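Local coordinates for solute-binding protein Csal_2479 (Chromohalobacter salexigens, PDB 4P1L), which binds D-glucuronate in vitro and probably delivers it to a TRAP-type membrane permease for uptake into the cell, at residues T77-G90 with I231-W243. Numbering follows the deposited sequence.
With BDP (beta-D-glucopyranuronic acid), chain C; SO4 (sulfate ion), chain E.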
loop_
_atom_site.group_PDB
_atom_site.type_symbol
_atom_site.label_atom_id
_atom_site.label_comp_id
_atom_site.label_asym_id
_atom_site.label_seq_id
_atom_site.Cartn_x
_atom_site.Cartn_y
_atom_site.Cartn_z
ATOM N N THR A 77 -9.238 14.358 1.240
ATOM C CA THR A 77 -9.947 13.629 2.296
ATOM C C THR A 77 -9.703 14.259 3.671
ATOM O O THR A 77 -10.621 14.369 4.495
ATOM C CB THR A 77 -9.566 12.126 2.299
ATOM O OG1 THR A 77 -9.780 11.582 0.997
ATOM C CG2 THR A 77 -10.445 11.368 3.287
ATOM N N ARG A 78 -8.473 14.687 3.934
ATOM C CA ARG A 78 -8.192 15.399 5.190
ATOM C C ARG A 78 -9.050 16.644 5.365
ATOM O O ARG A 78 -9.403 16.999 6.482
ATOM C CB ARG A 78 -6.726 15.794 5.276
ATOM C CG ARG A 78 -5.803 14.585 5.409
ATOM C CD ARG A 78 -4.354 15.004 5.435
ATOM N NE ARG A 78 -4.037 15.831 6.589
ATOM C CZ ARG A 78 -3.045 16.718 6.622
ATOM N NH1 ARG A 78 -2.257 16.888 5.566
ATOM N NH2 ARG A 78 -2.834 17.429 7.712
ATOM N N SER A 79 -9.364 17.319 4.266
ATOM C CA SER A 79 -10.065 18.588 4.349
ATOM C C SER A 79 -11.573 18.364 4.245
ATOM O O SER A 79 -12.350 19.286 4.417
ATOM C CB SER A 79 -9.558 19.555 3.267
ATOM O OG SER A 79 -9.991 19.180 1.980
ATOM N N GLY A 80 -11.981 17.129 3.954
ATOM C CA GLY A 80 -13.387 16.782 3.919
ATOM C C GLY A 80 -14.032 16.998 2.566
ATOM O O GLY A 80 -15.243 16.854 2.443
ATOM N N ALA A 81 -13.238 17.352 1.558
ATOM C CA ALA A 81 -13.747 17.481 0.190
ATOM C C ALA A 81 -14.116 16.106 -0.376
ATOM O O ALA A 81 -15.083 15.978 -1.135
ATOM C CB ALA A 81 -12.729 18.168 -0.698
ATOM N N LEU A 82 -13.325 15.090 -0.025
ATOM C CA LEU A 82 -13.703 13.687 -0.227
ATOM C C LEU A 82 -14.072 13.084 1.115
ATOM O O LEU A 82 -13.526 13.473 2.152
ATOM C CB LEU A 82 -12.564 12.877 -0.839
ATOM C CG LEU A 82 -12.129 13.268 -2.253
ATOM C CD1 LEU A 82 -10.868 12.481 -2.620
ATOM C CD2 LEU A 82 -13.227 12.985 -3.247
ATOM N N ASP A 83 -14.998 12.132 1.102
ATOM C CA ASP A 83 -15.534 11.588 2.348
ATOM C C ASP A 83 -14.857 10.319 2.850
ATOM O O ASP A 83 -14.679 10.137 4.061
ATOM C CB ASP A 83 -17.031 11.329 2.192
ATOM C CG ASP A 83 -17.799 12.583 1.851
ATOM O OD1 ASP A 83 -17.948 13.447 2.751
ATOM O OD2 ASP A 83 -18.280 12.673 0.700
ATOM N N PHE A 84 -14.491 9.427 1.940
ATOM C CA PHE A 84 -13.794 8.216 2.349
ATOM C C PHE A 84 -12.815 7.744 1.267
ATOM O O PHE A 84 -12.843 8.228 0.143
ATOM C CB PHE A 84 -14.799 7.120 2.745
ATOM C CG PHE A 84 -15.589 6.521 1.586
ATOM C CD1 PHE A 84 -16.660 7.197 1.023
ATOM C CD2 PHE A 84 -15.281 5.254 1.094
ATOM C CE1 PHE A 84 -17.398 6.648 -0.015
ATOM C CE2 PHE A 84 -16.015 4.700 0.069
ATOM C CZ PHE A 84 -17.078 5.398 -0.496
ATOM N N ALA A 85 -11.939 6.806 1.614
ATOM C CA ALA A 85 -10.943 6.366 0.677
ATOM C C ALA A 85 -10.197 5.134 1.193
ATOM O O ALA A 85 -10.157 4.858 2.402
ATOM C CB ALA A 85 -9.977 7.480 0.402
ATOM N N ASN A 86 -9.621 4.422 0.238
ATOM C CA ASN A 86 -8.644 3.361 0.456
ATOM C C ASN A 86 -7.292 3.952 0.075
ATOM O O ASN A 86 -7.028 4.232 -1.091
ATOM C CB ASN A 86 -9.057 2.152 -0.401
ATOM C CG ASN A 86 -7.960 1.122 -0.614
ATOM O OD1 ASN A 86 -7.925 0.493 -1.659
ATOM N ND2 ASN A 86 -7.069 0.938 0.365
ATOM N N PHE A 87 -6.458 4.211 1.083
ATOM C CA PHE A 87 -5.121 4.698 0.833
ATOM C C PHE A 87 -4.075 3.652 1.204
ATOM O O PHE A 87 -4.174 3.027 2.261
ATOM C CB PHE A 87 -4.822 5.948 1.661
ATOM C CG PHE A 87 -5.651 7.138 1.305
ATOM C CD1 PHE A 87 -5.791 7.536 -0.014
ATOM C CD2 PHE A 87 -6.297 7.862 2.289
ATOM C CE1 PHE A 87 -6.549 8.626 -0.349
ATOM C CE2 PHE A 87 -7.057 8.984 1.957
ATOM C CZ PHE A 87 -7.176 9.355 0.622
ATOM N N ASN A 88 -3.066 3.518 0.356
ATOM C CA ASN A 88 -1.829 2.844 0.735
ATOM C C ASN A 88 -1.057 3.705 1.759
ATOM O O ASN A 88 -0.991 4.949 1.645
ATOM C CB ASN A 88 -0.989 2.574 -0.505
ATOM C CG ASN A 88 0.215 1.688 -0.225
ATOM O OD1 ASN A 88 1.269 2.178 0.188
ATOM N ND2 ASN A 88 0.071 0.396 -0.456
HETATM N N MSE A 89 -0.505 3.046 2.772
HETATM C CA MSE A 89 0.201 3.762 3.842
HETATM C C MSE A 89 1.546 4.327 3.438
HETATM O O MSE A 89 2.105 5.173 4.148
HETATM C CB MSE A 89 0.368 2.878 5.076
HETATM C CG MSE A 89 -0.922 2.561 5.795
HETATM SE SE MSE A 89 -1.855 4.159 6.545
HETATM C CE MSE A 89 -1.019 4.112 8.309
ATOM N N GLY A 90 2.087 3.873 2.306
ATOM C CA GLY A 90 3.323 4.438 1.778
ATOM C C GLY A 90 3.276 5.940 1.544
ATOM O O GLY A 90 4.091 6.690 2.103
ATOM N N ILE A 231 5.948 -4.554 2.839
ATOM C CA ILE A 231 4.656 -5.116 3.108
ATOM C C ILE A 231 3.867 -3.952 3.724
ATOM O O ILE A 231 4.008 -3.620 4.915
ATOM C CB ILE A 231 4.768 -6.318 4.054
ATOM C CG1 ILE A 231 5.410 -7.490 3.302
ATOM C CG2 ILE A 231 3.419 -6.694 4.575
ATOM C CD1 ILE A 231 5.937 -8.590 4.213
ATOM N N LEU A 232 3.087 -3.292 2.876
ATOM C CA LEU A 232 2.441 -2.048 3.240
ATOM C C LEU A 232 0.961 -2.305 3.555
ATOM O O LEU A 232 0.199 -2.813 2.710
ATOM C CB LEU A 232 2.592 -1.038 2.109
ATOM C CG LEU A 232 4.008 -0.416 2.005
ATOM C CD1 LEU A 232 4.190 0.314 0.675
ATOM C CD2 LEU A 232 4.227 0.539 3.187
ATOM N N PRO A 233 0.525 -1.954 4.781
ATOM C CA PRO A 233 -0.915 -1.946 4.995
ATOM C C PRO A 233 -1.575 -0.861 4.156
ATOM O O PRO A 233 -0.896 0.088 3.744
ATOM C CB PRO A 233 -1.055 -1.600 6.500
ATOM C CG PRO A 233 0.250 -1.929 7.095
ATOM C CD PRO A 233 1.257 -1.565 6.001
ATOM N N GLU A 234 -2.879 -0.990 3.916
ATOM C CA GLU A 234 -3.691 0.096 3.393
ATOM C C GLU A 234 -4.880 0.328 4.329
ATOM O O GLU A 234 -5.361 -0.608 4.964
ATOM C CB GLU A 234 -4.195 -0.234 1.991
ATOM C CG GLU A 234 -3.103 -0.751 1.055
ATOM C CD GLU A 234 -3.405 -0.509 -0.425
ATOM O OE1 GLU A 234 -4.596 -0.268 -0.767
ATOM O OE2 GLU A 234 -2.445 -0.570 -1.227
ATOM N N CYS A 235 -5.341 1.573 4.448
ATOM C CA CYS A 235 -6.489 1.849 5.285
ATOM C C CYS A 235 -7.718 2.027 4.440
ATOM O O CYS A 235 -7.642 2.424 3.275
ATOM C CB CYS A 235 -6.282 3.102 6.140
ATOM S SG CYS A 235 -6.022 4.631 5.201
ATOM N N LEU A 236 -8.856 1.747 5.060
ATOM C CA LEU A 236 -10.154 2.256 4.641
ATOM C C LEU A 236 -10.473 3.331 5.662
ATOM O O LEU A 236 -10.623 3.028 6.850
ATOM C CB LEU A 236 -11.218 1.165 4.644
ATOM C CG LEU A 236 -12.665 1.598 4.459
ATOM C CD1 LEU A 236 -12.836 2.541 3.304
ATOM C CD2 LEU A 236 -13.524 0.363 4.267
ATOM N N CYS A 237 -10.482 4.585 5.231
ATOM C CA CYS A 237 -10.661 5.701 6.161
ATOM C C CYS A 237 -11.741 6.699 5.709
ATOM O O CYS A 237 -12.157 6.718 4.535
ATOM C CB CYS A 237 -9.341 6.447 6.349
ATOM S SG CYS A 237 -8.782 7.379 4.890
ATOM N N VAL A 238 -12.179 7.518 6.666
ATOM C CA VAL A 238 -13.200 8.547 6.446
ATOM C C VAL A 238 -12.637 9.927 6.859
ATOM O O VAL A 238 -11.901 10.032 7.839
ATOM C CB VAL A 238 -14.494 8.202 7.238
ATOM C CG1 VAL A 238 -15.535 9.338 7.153
ATOM C CG2 VAL A 238 -15.092 6.897 6.729
ATOM N N ALA A 239 -12.969 10.980 6.112
ATOM C CA ALA A 239 -12.683 12.352 6.540
ATOM C C ALA A 239 -13.248 12.610 7.953
ATOM O O ALA A 239 -14.413 12.314 8.257
ATOM C CB ALA A 239 -13.277 13.362 5.567
ATOM N N LYS A 240 -12.426 13.160 8.831
ATOM C CA LYS A 240 -12.895 13.418 10.190
ATOM C C LYS A 240 -14.170 14.269 10.191
ATOM O O LYS A 240 -15.085 14.014 10.961
ATOM C CB LYS A 240 -11.816 14.097 11.038
ATOM C CG LYS A 240 -12.270 14.345 12.502
ATOM C CD LYS A 240 -11.185 15.039 13.339
ATOM C CE LYS A 240 -10.006 14.115 13.619
ATOM N NZ LYS A 240 -9.282 14.453 14.891
ATOM N N ALA A 241 -14.219 15.275 9.326
ATOM C CA ALA A 241 -15.393 16.145 9.227
ATOM C C ALA A 241 -16.649 15.338 8.897
ATOM O O ALA A 241 -17.708 15.527 9.503
ATOM C CB ALA A 241 -15.167 17.202 8.160
ATOM N N SER A 242 -16.527 14.434 7.933
ATOM C CA SER A 242 -17.676 13.633 7.510
ATOM C C SER A 242 -18.097 12.655 8.599
ATOM O O SER A 242 -19.274 12.384 8.796
ATOM C CB SER A 242 -17.349 12.858 6.229
ATOM O OG SER A 242 -17.061 13.752 5.176
ATOM N N TRP A 243 -17.108 12.123 9.300
ATOM C CA TRP A 243 -17.333 11.193 10.397
ATOM C C TRP A 243 -18.103 11.842 11.546
ATOM O O TRP A 243 -19.083 11.288 12.045
ATOM C CB TRP A 243 -15.962 10.693 10.883
ATOM C CG TRP A 243 -16.007 9.509 11.808
ATOM C CD1 TRP A 243 -15.520 9.460 13.073
ATOM C CD2 TRP A 243 -16.532 8.206 11.530
ATOM N NE1 TRP A 243 -15.707 8.205 13.607
ATOM C CE2 TRP A 243 -16.329 7.416 12.684
ATOM C CE3 TRP A 243 -17.158 7.626 10.427
ATOM C CZ2 TRP A 243 -16.754 6.080 12.775
ATOM C CZ3 TRP A 243 -17.570 6.287 10.517
ATOM C CH2 TRP A 243 -17.347 5.535 11.674
HETATM C C1 BDP C . -0.263 -0.497 -5.081
HETATM C C2 BDP C . -1.130 0.233 -4.066
HETATM C C3 BDP C . -1.631 1.490 -4.668
HETATM C C4 BDP C . -0.443 2.311 -5.055
HETATM C C5 BDP C . 0.464 1.537 -6.048
HETATM C C6 BDP C . 1.717 2.317 -6.442
HETATM O O2 BDP C . -2.213 -0.632 -3.769
HETATM O O3 BDP C . -2.356 2.238 -3.558
HETATM O O4 BDP C . -0.864 3.550 -5.652
HETATM O O5 BDP C . 0.846 0.329 -5.469
HETATM O O6A BDP C . 2.769 1.631 -6.658
HETATM O O1 BDP C . 0.251 -1.650 -4.511
HETATM O O6B BDP C . 1.651 3.552 -6.613
HETATM S S SO4 E . -15.762 6.511 17.097
HETATM O O1 SO4 E . -16.373 5.306 16.549
HETATM O O2 SO4 E . -15.010 6.166 18.295
HETATM O O3 SO4 E . -14.841 7.152 16.156
HETATM O O4 SO4 E . -16.814 7.479 17.403
HETATM O O HOH W 1 -12.020 16.279 7.635
HETATM O O HOH W 2 -16.504 16.408 4.898
#
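Glu234 lies between Asn86 and Asn88, and each of its carboxylate oxygens takes an amide N-H from one of them. Asn88 ND2 reaches Glu234 OE2 at 2.8 Å along an almost straight bond (174°) that lies in its own amide plane, although the amide and carboxylate planes stand nearly perpendicular. Asn86 ND2 meets Glu234 OE1 at 3.0 Å with the planes 43° apart, and also makes a weak bond to Cys235 O. Both oxygens are met on the anti side, with the donors tilted out of the carboxylate plane, Asn88 more than Asn86. Glu234 OE2 also accepts from O2 of the bound glucuronate, 2.6 Å away; with one amide bond on each oxygen, the two asparagines hold the rotation of the carboxylate that takes this hydroxyl. Asn86 OD1 is held by Asn38, while Asn88 OD1 closes an Asx turn onto Gly90 N and rests against Leu232 CD1.

Asn86, Asn88 and Glu234 project from one face of an antiparallel pair, strands 84-88 and 234-239, within the five-stranded mixed sheet of one lobe of the solute-binding protein; the other lobe supplies Arg146 and Arg167 to the sugar. Further along this face, Leu236 CD1 comes to the edge of the Phe84 ring.

On the opposite face Cys237 SG approaches the Phe87 ring obliquely, 3.6 Å from CD2, its sulfur turned between backbone N and carbonyl carbon (chi1 69°). Ala85 CB covers one face of that ring near its rim, and Gln70, which also binds the sugar, packs against Phe87.

At the far end Ala239, the N-cap of helix 240-245, donates its N-H to Asp83 O, and its CB presses on Thr77 O beside the Schellman turn at Gly80. Ser242 OG donates to the anti lone pair of Asp83 OD1 at 2.6 Å and accepts from a water that donates its other hydrogen to Gly80 O.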